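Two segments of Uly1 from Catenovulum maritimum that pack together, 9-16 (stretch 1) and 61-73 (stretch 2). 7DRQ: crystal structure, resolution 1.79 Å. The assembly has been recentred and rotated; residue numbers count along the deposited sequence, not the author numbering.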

# COMPACT_ATOMS: atom_id res chain seq x y z
N LYS A 9 -1.09 -1.76 23.07
CA LYS A 9 -1.54 -0.44 22.67
C LYS A 9 -0.37 0.31 22.04
O LYS A 9 0.75 0.29 22.56
N VAL A 10 -0.61 0.93 20.90
CA VAL A 10 0.44 1.69 20.25
C VAL A 10 0.39 3.15 20.67
O VAL A 10 1.39 3.72 21.09
N THR A 11 -0.78 3.78 20.54
CA THR A 11 -0.92 5.17 20.92
C THR A 11 -2.39 5.48 21.14
O THR A 11 -3.27 4.77 20.65
N ASP A 12 -2.63 6.53 21.92
CA ASP A 12 -3.94 7.14 22.04
C ASP A 12 -4.03 8.44 21.26
O ASP A 12 -5.02 9.17 21.40
N GLN A 13 -3.02 8.74 20.45
CA GLN A 13 -2.94 10.03 19.77
C GLN A 13 -2.79 9.88 18.26
O GLN A 13 -2.22 10.75 17.61
N ALA A 14 -3.29 8.78 17.68
CA ALA A 14 -3.21 8.61 16.23
C ALA A 14 -4.14 9.59 15.52
O ALA A 14 -5.29 9.78 15.92
N LEU A 15 -3.63 10.22 14.47
CA LEU A 15 -4.39 11.23 13.76
C LEU A 15 -5.60 10.62 13.04
O LEU A 15 -5.50 9.56 12.41
N PHE A 16 -6.74 11.30 13.14
CA PHE A 16 -7.95 10.90 12.46
C PHE A 16 -8.64 12.14 11.92
O PHE A 16 -8.63 13.19 12.57
N PHE A 61 7.90 -2.62 13.45
CA PHE A 61 7.97 -1.21 13.11
C PHE A 61 6.62 -0.75 12.59
O PHE A 61 6.06 -1.39 11.69
N MSE A 62 6.09 0.33 13.17
CA MSE A 62 4.78 0.85 12.77
C MSE A 62 4.82 2.36 12.61
O MSE A 62 5.34 3.06 13.47
N THR A 63 4.25 2.86 11.52
CA THR A 63 4.20 4.28 11.26
C THR A 63 2.78 4.80 11.47
O THR A 63 1.81 4.06 11.41
N TRP A 64 2.69 6.11 11.70
CA TRP A 64 1.42 6.80 11.90
C TRP A 64 1.70 8.29 11.94
O TRP A 64 2.80 8.71 12.30
N TYR A 65 0.70 9.07 11.56
CA TYR A 65 0.67 10.50 11.87
C TYR A 65 0.02 10.69 13.23
O TYR A 65 -0.94 9.99 13.57
N ARG A 66 0.53 11.65 14.00
CA ARG A 66 0.01 11.95 15.34
C ARG A 66 -1.00 13.10 15.29
O ARG A 66 -0.80 14.09 14.58
N GLY A 67 -2.10 12.96 16.05
CA GLY A 67 -3.10 14.02 16.10
C GLY A 67 -2.78 15.04 17.18
O GLY A 67 -1.86 14.87 17.98
N GLY A 68 -3.55 16.13 17.19
CA GLY A 68 -4.62 16.37 16.23
C GLY A 68 -4.26 17.23 15.03
O GLY A 68 -3.13 17.17 14.54
N ILE A 69 -5.22 18.04 14.58
CA ILE A 69 -5.10 18.78 13.33
C ILE A 69 -3.92 19.75 13.36
O ILE A 69 -3.36 20.09 12.32
N LEU A 70 -3.51 20.21 14.55
CA LEU A 70 -2.41 21.16 14.65
C LEU A 70 -1.06 20.48 14.85
O LEU A 70 -0.04 21.17 14.92
N ASP A 71 -1.04 19.15 14.91
CA ASP A 71 0.18 18.39 15.16
C ASP A 71 0.61 17.71 13.86
O ASP A 71 1.41 18.27 13.10
N ARG A 72 0.03 16.54 13.58
CA ARG A 72 0.17 15.84 12.30
C ARG A 72 1.58 15.32 12.06
O ARG A 72 1.94 15.03 10.91
N HIS A 73 2.40 15.15 13.10
CA HIS A 73 3.79 14.76 12.87
C HIS A 73 3.89 13.31 12.44
O HIS A 73 3.11 12.45 12.85

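The two stretches are joined by a single beta bridge, Ala14 with Arg66, whose CA atoms lie 4.7 Å apart. Two short, nearly linear hydrogen bonds define it: Gly67 N donates to Gln13 O at 2.7 Å (N-H...O angle 171°), and Leu15 N donates to Tyr65 O at 2.8 Å (167°). Gln13 O also receives a CA-H...O contact from Arg66 CA at 3.4 Å.

A water bridges side chain to backbone, its O donating to Gln13 OE1 at 2.4 Å and to Gly67 O at 2.5 Å. Gln13 reaches it with chi1 m and chi2 between wells at -143°; the same OE1 lies 3.8 Å from Arg66 CD.

Two salt bridges form within the stretches, and neither crosses between them. Lys9 NZ forms a salt bridge with Asp12 OD2 at 2.7 Å, and neither residue touches stretch 2. Arg66 points away overall, although its CB touches stretch 1, and its chain (t, t, p) brings NE to Asp71 OD2 at 2.9 Å in a salt bridge; the guanidinium-carboxylate hydrogen bonds are weak, the NE to OD2 angle being 130°. Arg72 NH1 donates to Ile69 O at 2.8 Å, helping to hold the loop that follows the bridge.

Trp64, with chi1 p and chi2 -71°, points toward stretch 1 and offers it both a face and an edge. Thr11, rotamer t, covers the face: its CG2 sits 3.7 Å from the centroid of the six-membered ring and only 9° off the normal, good evidence for a CH-pi contact. Thr11 OG1 approaches Trp64 CH2 to 3.3 Å while accepting a hydrogen bond from Gln13 N at 2.9 Å, so its polar end is not left unpaired. At the ring edge, Gln13 O comes within 3.6 Å of Trp64 CZ3.

Val10, also t, points toward stretch 2 and places CG2 3.8 Å from SE of selenomethionine Met62 (m, t, m). Its CG1 lies 4.3 Å from Trp64 NE1, whose hydrogen bond is made elsewhere in the structure.

Leu15 has the largest area covered by the other stretch, 108 Å². Its t, p rotamer sends CD2 to 3.8 Å from Tyr65 CB and CD1 to 3.9 Å from Gly68 C, while its CB packs 3.7 Å from Arg66 C. The backbones come close here, the CA atoms of Leu15 and Gly67 being 3.9 Å apart; an ideal CB on Gly67 would point toward stretch 1 and lie a tight 3.4 Å from Leu15 CA. Ala14 instead points away, with its CB 4.4 Å from Trp64 CE3.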

# COMPACT_ATOMS: atom_id res chain seq x y z
CB LYS A 9 -2.11 0.34 23.86
CG LYS A 9 -2.53 1.75 23.50
CD LYS A 9 -3.48 2.34 24.55
CE LYS A 9 -2.72 3.03 25.67
NZ LYS A 9 -3.68 3.64 26.66
CB VAL A 10 0.35 1.53 18.73
CG1 VAL A 10 1.44 2.37 18.03
CG2 VAL A 10 0.48 0.06 18.36
CB THR A 11 -0.33 6.11 19.85
OG1 THR A 11 -0.41 7.47 20.29
CG2 THR A 11 -1.09 5.98 18.54
CB ASP A 12 -4.26 7.43 23.51
CG ASP A 12 -4.53 6.17 24.31
OD1 ASP A 12 -5.28 5.30 23.82
OD2 ASP A 12 -3.98 6.06 25.42
CB GLN A 13 -1.77 10.85 20.31
CG GLN A 13 -1.80 11.06 21.81
CD GLN A 13 -1.31 12.44 22.18
OE1 GLN A 13 -0.28 12.90 21.69
NE2 GLN A 13 -2.05 13.12 23.06
CB ALA A 14 -3.58 7.18 15.84
CB LEU A 15 -3.50 11.96 12.75
CG LEU A 15 -4.21 12.98 11.84
CD1 LEU A 15 -4.78 14.13 12.68
CD2 LEU A 15 -3.25 13.52 10.78
CB PHE A 16 -8.88 10.14 13.41
CG PHE A 16 -10.11 9.59 12.76
CD1 PHE A 16 -10.08 8.36 12.13
CD2 PHE A 16 -11.31 10.28 12.82
CE1 PHE A 16 -11.22 7.83 11.54
CE2 PHE A 16 -12.45 9.77 12.23
CZ PHE A 16 -12.41 8.55 11.59
CB PHE A 61 9.06 -0.96 12.07
CG PHE A 61 10.46 -1.21 12.59
CD1 PHE A 61 11.00 -2.48 12.57
CD2 PHE A 61 11.22 -0.16 13.10
CE1 PHE A 61 12.28 -2.71 13.04
CE2 PHE A 61 12.50 -0.39 13.57
CZ PHE A 61 13.03 -1.66 13.54
CB MSE A 62 3.72 0.46 13.80
CG MSE A 62 3.52 -1.03 13.90
SE MSE A 62 2.40 -1.44 15.48
CE MSE A 62 3.77 -1.51 16.86
CB THR A 63 4.64 4.62 9.83
OG1 THR A 63 3.69 4.08 8.90
CG2 THR A 63 6.04 4.04 9.54
CB TRP A 64 0.72 6.33 13.19
CG TRP A 64 1.59 6.31 14.45
CD1 TRP A 64 2.60 5.42 14.73
CD2 TRP A 64 1.48 7.17 15.58
NE1 TRP A 64 3.13 5.69 15.97
CE2 TRP A 64 2.47 6.76 16.52
CE3 TRP A 64 0.66 8.25 15.91
CZ2 TRP A 64 2.65 7.40 17.73
CZ3 TRP A 64 0.84 8.88 17.13
CH2 TRP A 64 1.82 8.45 18.03
CB TYR A 65 -0.13 11.27 10.83
CG TYR A 65 0.49 11.34 9.47
CD1 TYR A 65 1.51 12.24 9.19
CD2 TYR A 65 0.04 10.50 8.44
CE1 TYR A 65 2.08 12.31 7.93
CE2 TYR A 65 0.60 10.56 7.19
CZ TYR A 65 1.61 11.47 6.94
OH TYR A 65 2.15 11.51 5.68
CB ARG A 66 1.16 12.31 16.28
CG ARG A 66 0.70 12.58 17.72
CD ARG A 66 1.90 12.86 18.63
NE ARG A 66 2.53 14.11 18.24
CZ ARG A 66 3.75 14.49 18.59
NH1 ARG A 66 4.49 13.70 19.37
NH2 ARG A 66 4.22 15.65 18.16
CB ILE A 69 -6.42 19.51 13.02
CG1 ILE A 69 -6.40 20.14 11.63
CG2 ILE A 69 -6.72 20.57 14.08
CD1 ILE A 69 -7.75 20.72 11.21
CB LEU A 70 -2.67 22.15 15.80
CG LEU A 70 -3.92 23.02 15.65
CD1 LEU A 70 -3.95 24.10 16.74
CD2 LEU A 70 -4.03 23.63 14.25
CB ASP A 71 -0.07 17.38 16.28
CG ASP A 71 1.19 16.72 16.78
OD1 ASP A 71 1.95 16.14 15.98
OD2 ASP A 71 1.42 16.75 18.01
CB ARG A 72 -0.27 16.72 11.11
CG ARG A 72 -1.56 17.52 11.34
CD ARG A 72 -1.89 18.40 10.12
NE ARG A 72 -0.75 19.17 9.63
CZ ARG A 72 -0.36 20.35 10.12
NH1 ARG A 72 -1.01 20.90 11.13
NH2 ARG A 72 0.69 20.98 9.60
CB HIS A 73 4.62 14.97 14.13
CG HIS A 73 5.07 16.39 14.32
ND1 HIS A 73 6.26 16.86 13.82
CD2 HIS A 73 4.49 17.42 14.97
CE1 HIS A 73 6.39 18.14 14.14
NE2 HIS A 73 5.33 18.51 14.83
O HOH W 1 -0.92 14.83 20.33